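Local coordinates for protein oxygen-independent coproporphyrinogen III oxidase (Escherichia coli, PDB 1OLT) that catalyses the oxygen-independent oxidative decarboxylation of two propionate groups of coproporphyrinogen III to vinyl groups, a step of heme biosynthesis, as a radical S-adenosylmethionine enzyme, at residues 206-211 and 235-240; 169-174 and 184-189. One frame throughout, in Å; residues are numbered along the deposited sequence. Where two conformers were deposited one is given.

Contact 1: residues 206-211 and 235-240; sequences TNIDLI and DRLSVF. With SAM (S-adenosylmethionine), chain C.
Strands 207-212 and 236-241 are the two parallel strands of a beta-alpha-beta unit in the radical SAM core, and their pairing here runs from Thr-206 with Asp-235 to Ile-211 with Phe-240. The segment axes pass 4.6 Å apart, with N-to-C directions 19° apart. The rungs are regular: Ile-208 N donates to Arg-236 O, Ile-208 O accepts from Ser-238 N, Leu-210 N donates to Ser-238 O at 2.8 Å, and Phe-240 N closes on Leu-210 O. At the N-terminal end Asp-235 OD2 accepts from Thr-206 N at 3.0 Å with its anti lone pair, while Asp-235 OD1 forms a salt bridge with Arg-292.

Side chains alternate between two faces. Ile-208, Leu-210, Leu-237 and Val-239 share the apolar one, where Leu-210 and Leu-237 run alongside each other with their tips directed alike, CD1 of Leu-210 4.1 Å from CD2 of Leu-237; Val-229 of the connecting helix 219-232 packs against Ile-208, Leu-210 and Leu-237. Asp-209, Ser-238, Ile-211 and Phe-240 take the other face. Ser-238 OG is hydrogen-bonded to His-289 of the antiparallel strand 289-291.

Towards the C-terminal ends this second face becomes part of the second S-adenosylmethionine site. With CG anti to the carbonyl carbon (chi1 -59°), Asp-209 sends OD2 to the ribose, 2.8 Å from SAM O3'. Its other oxygen, OD1, lies 3.7 Å from Phe-240 CE2, with carboxylate and ring planes 64° apart. Phe-240 meets the ligand twice: its CB is 3.6 Å from adenine N3, and the ring edge faces the ribose, with CD2 3.4 Å from SAM O2'.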
loop_
_atom_site.group_PDB
_atom_site.type_symbol
_atom_site.label_atom_id
_atom_site.label_comp_id
_atom_site.label_asym_id
_atom_site.label_seq_id
_atom_site.Cartn_x
_atom_site.Cartn_y
_atom_site.Cartn_z
ATOM N N THR A 206 -2.979 6.996 12.713
ATOM C CA THR A 206 -1.789 7.576 12.080
ATOM C C THR A 206 -0.641 6.582 11.894
ATOM O O THR A 206 -0.183 5.946 12.859
ATOM C CB THR A 206 -1.308 8.750 12.910
ATOM O OG1 THR A 206 -2.303 9.772 12.848
ATOM C CG2 THR A 206 -0.136 9.387 12.316
ATOM N N ASN A 207 -0.159 6.491 10.659
ATOM C CA ASN A 207 0.910 5.599 10.270
ATOM C C ASN A 207 2.184 6.372 10.068
ATOM O O ASN A 207 2.158 7.517 9.528
ATOM C CB ASN A 207 0.519 4.859 8.977
ATOM C CG ASN A 207 1.635 4.010 8.450
ATOM O OD1 ASN A 207 2.367 4.381 7.498
ATOM N ND2 ASN A 207 1.854 2.922 9.093
ATOM N N ILE A 208 3.301 5.798 10.504
ATOM C CA ILE A 208 4.598 6.209 9.982
ATOM C C ILE A 208 5.332 5.118 9.178
ATOM O O ILE A 208 5.313 3.886 9.557
ATOM C CB ILE A 208 5.500 6.752 11.038
ATOM C CG1 ILE A 208 6.010 5.724 11.937
ATOM C CG2 ILE A 208 4.843 7.849 11.900
ATOM C CD1 ILE A 208 7.268 6.150 12.510
ATOM N N ASP A 209 5.998 5.527 8.096
ATOM C CA ASP A 209 6.861 4.659 7.321
ATOM C C ASP A 209 8.310 4.746 7.787
ATOM O O ASP A 209 8.840 5.855 8.031
ATOM C CB ASP A 209 6.874 5.026 5.845
ATOM C CG ASP A 209 5.525 4.973 5.185
ATOM O OD1 ASP A 209 4.613 4.220 5.609
ATOM O OD2 ASP A 209 5.321 5.653 4.133
ATOM N N LEU A 210 8.918 3.572 7.975
ATOM C CA LEU A 210 10.298 3.404 8.225
ATOM C C LEU A 210 10.861 2.462 7.148
ATOM O O LEU A 210 10.124 1.646 6.580
ATOM C CB LEU A 210 10.592 2.843 9.607
ATOM C CG LEU A 210 10.107 3.655 10.797
ATOM C CD1 LEU A 210 10.260 2.839 12.133
ATOM C CD2 LEU A 210 10.886 4.903 10.837
ATOM N N ILE A 211 12.150 2.607 6.856
ATOM C CA ILE A 211 12.856 1.666 5.972
ATOM C C ILE A 211 14.101 1.121 6.639
ATOM O O ILE A 211 14.910 1.879 7.216
ATOM C CB ILE A 211 13.246 2.306 4.638
ATOM C CG1 ILE A 211 12.061 2.968 3.953
ATOM C CG2 ILE A 211 13.932 1.302 3.738
ATOM C CD1 ILE A 211 12.497 3.836 2.716
ATOM N N ASP A 235 0.135 5.419 15.757
ATOM C CA ASP A 235 -0.872 4.391 15.872
ATOM C C ASP A 235 -0.485 3.116 15.081
ATOM O O ASP A 235 -0.837 2.004 15.493
ATOM C CB ASP A 235 -2.231 4.891 15.400
ATOM C CG ASP A 235 -2.709 6.070 16.204
ATOM O OD1 ASP A 235 -2.608 6.007 17.461
ATOM O OD2 ASP A 235 -3.155 7.094 15.674
ATOM N N ARG A 236 0.265 3.290 14.008
ATOM C CA ARG A 236 0.586 2.202 13.102
ATOM C C ARG A 236 1.960 2.491 12.521
ATOM O O ARG A 236 2.357 3.664 12.394
ATOM C CB ARG A 236 -0.393 2.099 11.910
ATOM C CG ARG A 236 -1.780 1.677 12.161
ATOM C CD ARG A 236 -2.721 1.898 10.905
ATOM N NE ARG A 236 -4.082 1.421 11.189
ATOM C CZ ARG A 236 -5.154 1.569 10.400
ATOM N NH1 ARG A 236 -5.067 2.145 9.206
ATOM N NH2 ARG A 236 -6.322 1.090 10.806
ATOM N N LEU A 237 2.662 1.428 12.139
ATOM C CA LEU A 237 3.989 1.526 11.530
ATOM C C LEU A 237 4.062 0.615 10.315
ATOM O O LEU A 237 3.512 -0.507 10.293
ATOM C CB LEU A 237 5.120 1.117 12.454
ATOM C CG LEU A 237 5.334 1.855 13.742
ATOM C CD1 LEU A 237 4.587 1.221 14.849
ATOM C CD2 LEU A 237 6.787 1.851 14.116
ATOM N N SER A 238 4.735 1.095 9.310
ATOM C CA SER A 238 5.067 0.309 8.161
ATOM C C SER A 238 6.576 0.322 8.062
ATOM O O SER A 238 7.154 1.377 7.893
ATOM C CB SER A 238 4.395 0.884 6.935
ATOM O OG SER A 238 2.993 0.994 7.123
ATOM N N VAL A 239 7.207 -0.819 8.134
ATOM C CA VAL A 239 8.661 -0.953 8.173
ATOM C C VAL A 239 9.073 -1.775 6.940
ATOM O O VAL A 239 8.930 -3.002 6.923
ATOM C CB VAL A 239 9.062 -1.623 9.431
ATOM C CG1 VAL A 239 10.623 -1.614 9.587
ATOM C CG2 VAL A 239 8.442 -0.897 10.625
ATOM N N PHE A 240 9.489 -1.078 5.892
ATOM C CA PHE A 240 9.792 -1.691 4.600
ATOM C C PHE A 240 11.219 -2.093 4.510
ATOM O O PHE A 240 12.133 -1.408 4.998
ATOM C CB PHE A 240 9.500 -0.676 3.478
ATOM C CG PHE A 240 8.081 -0.183 3.491
ATOM C CD1 PHE A 240 7.036 -1.063 3.244
ATOM C CD2 PHE A 240 7.786 1.131 3.737
ATOM C CE1 PHE A 240 5.698 -0.631 3.217
ATOM C CE2 PHE A 240 6.433 1.593 3.705
ATOM C CZ PHE A 240 5.398 0.697 3.466
HETATM N N SAM C . 6.077 11.364 -0.185
HETATM C CA SAM C . 5.825 11.185 1.238
HETATM C C SAM C . 7.087 10.941 2.075
HETATM O O SAM C . 8.152 10.541 1.488
HETATM O OXT SAM C . 6.982 11.225 3.250
HETATM C CB SAM C . 4.906 9.953 1.358
HETATM C CG SAM C . 5.461 8.556 1.436
HETATM S SD SAM C . 6.166 7.910 -0.059
HETATM C CE SAM C . 4.882 8.108 -1.302
HETATM C "C5'" SAM C . 5.805 6.080 0.135
HETATM C "C4'" SAM C . 6.795 5.182 0.958
HETATM O "O4'" SAM C . 7.491 4.221 0.175
HETATM C "C3'" SAM C . 7.919 5.956 1.604
HETATM O "O3'" SAM C . 7.512 6.730 2.738
HETATM C "C2'" SAM C . 8.978 4.879 1.877
HETATM O "O2'" SAM C . 8.853 4.364 3.202
HETATM C "C1'" SAM C . 8.624 3.787 0.897
HETATM N N9 SAM C . 9.668 3.502 -0.065
HETATM C C8 SAM C . 9.971 4.294 -1.143
HETATM N N7 SAM C . 10.956 3.726 -1.834
HETATM C C5 SAM C . 11.274 2.548 -1.207
HETATM C C6 SAM C . 12.215 1.541 -1.482
HETATM N N6 SAM C . 13.030 1.576 -2.536
HETATM N N1 SAM C . 12.277 0.473 -0.631
HETATM C C2 SAM C . 11.430 0.406 0.480
HETATM N N3 SAM C . 10.516 1.368 0.745
HETATM C C4 SAM C . 10.457 2.425 -0.089
#

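Contact 2: residues 169-174 and 184-189; sequences MGVQDF and REQDEE. With SAM (S-adenosylmethionine), chain C.
Chi1 of Arg-184 (-158°) sets CG anti to the backbone N, and the chain, extended from CG to NE, carries the guanidinium on to Gln-172, whose own chain bends at chi2. The two side chains cross at about a right angle, amide and guanidinium planes 88° apart, and Gln-172 OE1 sits over one guanidinium face, offset toward the rim. The aliphatic parts touch too, Gln-172 CG lying 3.6 Å from Arg-184 CD.

The guanidinium edge grips the S-adenosylmethionine carboxylate through two hydrogen bonds: NH1 of Arg-184 to SAM O, 2.9 Å, and NH2 to SAM OXT, nearly straight at 173°. NH2 also makes a weak bond to Gly-170 O. Gln-172 holds the ribose, its NE2 donating to SAM O2' at 2.8 Å, and its OE1 lies near O3'. The contact thus belongs to the second S-adenosylmethionine site of the radical SAM core, beside the iron-sulfur cluster: strand 166-172 presents Gly-170 and Gln-172 at its C-terminal end, and the loop before helix 188-200 supplies Arg-184, which also touches the cluster and Cys-66.

Gln-186 forms a second shell. Its OE1 accepts from Arg-184 NE at 2.9 Å, with the donor above the carbonyl plane, and its NE2 donates to Val-171 O at 2.7 Å, in plane and on a lone pair, fixing the amide against the strand end. Beyond it Phe-174 has Val-171 CG1 over its ring centre, and Glu-188 CG comes within 3.9 Å of Phe-174 CE1. A water donates to both Phe-174 O and Glu-188 OE1.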
loop_
_atom_site.group_PDB
_atom_site.type_symbol
_atom_site.label_atom_id
_atom_site.label_comp_id
_atom_site.label_asym_id
_atom_site.label_seq_id
_atom_site.Cartn_x
_atom_site.Cartn_y
_atom_site.Cartn_z
ATOM N N MET A 169 2.718 9.280 7.385
ATOM C CA MET A 169 3.823 10.188 7.310
ATOM C C MET A 169 5.093 9.399 7.109
ATOM O O MET A 169 5.393 8.480 7.862
ATOM C CB MET A 169 3.875 11.003 8.597
ATOM C CG MET A 169 5.064 11.929 8.777
ATOM S SD MET A 169 5.067 12.792 10.411
ATOM C CE MET A 169 3.362 13.398 10.384
ATOM N N GLY A 170 5.853 9.774 6.093
ATOM C CA GLY A 170 7.144 9.176 5.869
ATOM C C GLY A 170 8.166 9.676 6.874
ATOM O O GLY A 170 8.313 10.867 7.052
ATOM N N VAL A 171 8.899 8.771 7.487
ATOM C CA VAL A 171 10.048 9.133 8.343
ATOM C C VAL A 171 11.362 8.507 7.828
ATOM O O VAL A 171 12.386 9.181 7.689
ATOM C CB VAL A 171 9.745 8.754 9.823
ATOM C CG1 VAL A 171 10.972 8.838 10.712
ATOM C CG2 VAL A 171 8.579 9.636 10.392
ATOM N N GLN A 172 11.285 7.231 7.477
ATOM C CA GLN A 172 12.362 6.435 6.947
ATOM C C GLN A 172 13.394 6.063 7.993
ATOM O O GLN A 172 13.571 4.858 8.276
ATOM C CB GLN A 172 12.992 7.038 5.670
ATOM C CG GLN A 172 12.032 7.867 4.817
ATOM C CD GLN A 172 10.753 7.192 4.415
ATOM O OE1 GLN A 172 9.931 7.814 3.765
ATOM N NE2 GLN A 172 10.585 5.953 4.756
ATOM N N ASP A 173 14.061 7.049 8.567
ATOM C CA ASP A 173 14.969 6.851 9.694
ATOM C C ASP A 173 15.184 8.225 10.343
ATOM O O ASP A 173 15.168 9.251 9.614
ATOM C CB ASP A 173 16.290 6.294 9.162
ATOM C CG ASP A 173 17.161 5.642 10.248
ATOM O OD1 ASP A 173 16.966 5.920 11.450
ATOM O OD2 ASP A 173 18.092 4.835 9.971
ATOM N N PHE A 174 15.365 8.245 11.666
ATOM C CA PHE A 174 15.805 9.415 12.408
ATOM C C PHE A 174 17.325 9.629 12.438
ATOM O O PHE A 174 17.809 10.737 12.749
ATOM C CB PHE A 174 15.354 9.324 13.894
ATOM C CG PHE A 174 13.923 9.651 14.093
ATOM C CD1 PHE A 174 13.424 10.847 13.641
ATOM C CD2 PHE A 174 13.057 8.751 14.714
ATOM C CE1 PHE A 174 12.040 11.200 13.836
ATOM C CE2 PHE A 174 11.647 9.081 14.894
ATOM C CZ PHE A 174 11.157 10.301 14.458
ATOM N N ARG A 184 17.562 12.944 2.702
ATOM C CA ARG A 184 16.308 13.137 3.384
ATOM C C ARG A 184 16.522 13.739 4.791
ATOM O O ARG A 184 15.970 13.286 5.789
ATOM C CB ARG A 184 15.462 11.871 3.486
ATOM C CG ARG A 184 13.932 12.251 3.723
ATOM C CD ARG A 184 13.225 11.151 4.108
ATOM N NE ARG A 184 11.889 11.446 4.540
ATOM C CZ ARG A 184 10.773 11.264 3.848
ATOM N NH1 ARG A 184 10.785 10.880 2.573
ATOM N NH2 ARG A 184 9.617 11.483 4.476
ATOM N N GLU A 185 17.329 14.785 4.836
ATOM C CA GLU A 185 17.514 15.556 6.036
ATOM C C GLU A 185 16.127 16.094 6.452
ATOM O O GLU A 185 15.419 16.665 5.661
ATOM C CB GLU A 185 18.439 16.732 5.783
ATOM C CG GLU A 185 18.534 17.699 6.945
ATOM C CD GLU A 185 19.252 17.097 8.100
ATOM O OE1 GLU A 185 20.171 16.274 7.821
ATOM O OE2 GLU A 185 18.910 17.481 9.291
ATOM N N GLN A 186 15.803 15.908 7.711
ATOM C CA GLN A 186 14.536 16.326 8.278
ATOM C C GLN A 186 14.696 16.641 9.767
ATOM O O GLN A 186 15.662 16.168 10.504
ATOM C CB GLN A 186 13.409 15.253 7.960
ATOM C CG GLN A 186 13.688 14.038 8.383
ATOM C CD GLN A 186 12.842 12.880 7.785
ATOM O OE1 GLN A 186 11.929 13.042 6.965
ATOM N NE2 GLN A 186 13.144 11.702 8.301
ATOM N N ASP A 187 13.820 17.515 10.220
ATOM C CA ASP A 187 13.964 18.037 11.571
ATOM C C ASP A 187 13.143 17.155 12.523
ATOM O O ASP A 187 11.957 17.120 12.419
ATOM C CB ASP A 187 13.466 19.481 11.580
ATOM C CG ASP A 187 13.686 20.155 12.892
ATOM O OD1 ASP A 187 13.304 19.629 13.975
ATOM O OD2 ASP A 187 14.230 21.243 12.934
ATOM N N GLU A 188 13.816 16.459 13.445
ATOM C CA GLU A 188 13.173 15.493 14.338
ATOM C C GLU A 188 12.132 16.201 15.222
ATOM O O GLU A 188 11.034 15.670 15.459
ATOM C CB GLU A 188 14.210 14.841 15.230
ATOM C CG GLU A 188 13.638 13.826 16.197
ATOM C CD GLU A 188 14.732 13.129 17.017
ATOM O OE1 GLU A 188 15.656 12.539 16.446
ATOM O OE2 GLU A 188 14.698 13.248 18.197
ATOM N N GLU A 189 12.446 17.389 15.695
ATOM C CA GLU A 189 11.492 18.132 16.535
ATOM C C GLU A 189 10.263 18.471 15.787
ATOM O O GLU A 189 9.146 18.413 16.324
ATOM C CB GLU A 189 12.112 19.398 17.139
ATOM C CG GLU A 189 13.172 19.090 18.152
ATOM C CD GLU A 189 12.603 18.516 19.434
ATOM O OE1 GLU A 189 11.441 18.864 19.797
ATOM O OE2 GLU A 189 13.321 17.694 20.084
HETATM N N SAM C . 6.077 11.364 -0.185
HETATM C CA SAM C . 5.825 11.185 1.238
HETATM C C SAM C . 7.087 10.941 2.075
HETATM O O SAM C . 8.152 10.541 1.488
HETATM O OXT SAM C . 6.982 11.225 3.250
HETATM C CB SAM C . 4.906 9.953 1.358
HETATM C CG SAM C . 5.461 8.556 1.436
HETATM S SD SAM C . 6.166 7.910 -0.059
HETATM C CE SAM C . 4.882 8.108 -1.302
HETATM C "C5'" SAM C . 5.805 6.080 0.135
HETATM C "C4'" SAM C . 6.795 5.182 0.958
HETATM O "O4'" SAM C . 7.491 4.221 0.175
HETATM C "C3'" SAM C . 7.919 5.956 1.604
HETATM O "O3'" SAM C . 7.512 6.730 2.738
HETATM C "C2'" SAM C . 8.978 4.879 1.877
HETATM O "O2'" SAM C . 8.853 4.364 3.202
HETATM C "C1'" SAM C . 8.624 3.787 0.897
HETATM N N9 SAM C . 9.668 3.502 -0.065
HETATM C C8 SAM C . 9.971 4.294 -1.143
HETATM N N7 SAM C . 10.956 3.726 -1.834
HETATM C C5 SAM C . 11.274 2.548 -1.207
HETATM C C6 SAM C . 12.215 1.541 -1.482
HETATM N N6 SAM C . 13.030 1.576 -2.536
HETATM N N1 SAM C . 12.277 0.473 -0.631
HETATM C C2 SAM C . 11.430 0.406 0.480
HETATM N N3 SAM C . 10.516 1.368 0.745
HETATM C C4 SAM C . 10.457 2.425 -0.089
HETATM O O HOH W 1 16.676 12.886 13.924
#

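Overall arrangement
Both contacts are buried, yet the centre of contact 1 lies about 11 Å from the centre of the chain, that of contact 2, whose Glu-188 is partly exposed, about 20 Å. They share one sheet: strands 166-172 and 207-212 are neighbours, with probable hydrogen bonds from Met-169 N to Asn-207 O and from Gln-172 N to Asp-209 O. Contact 1 is strand against strand, held by a ladder of backbone bonds and an apolar face; contact 2 joins a strand end to a loop and helix start, largely through polar side chains. On the same S-adenosylmethionine, contact 1 borders ribose and adenine, whereas contact 2 adds the carboxylate.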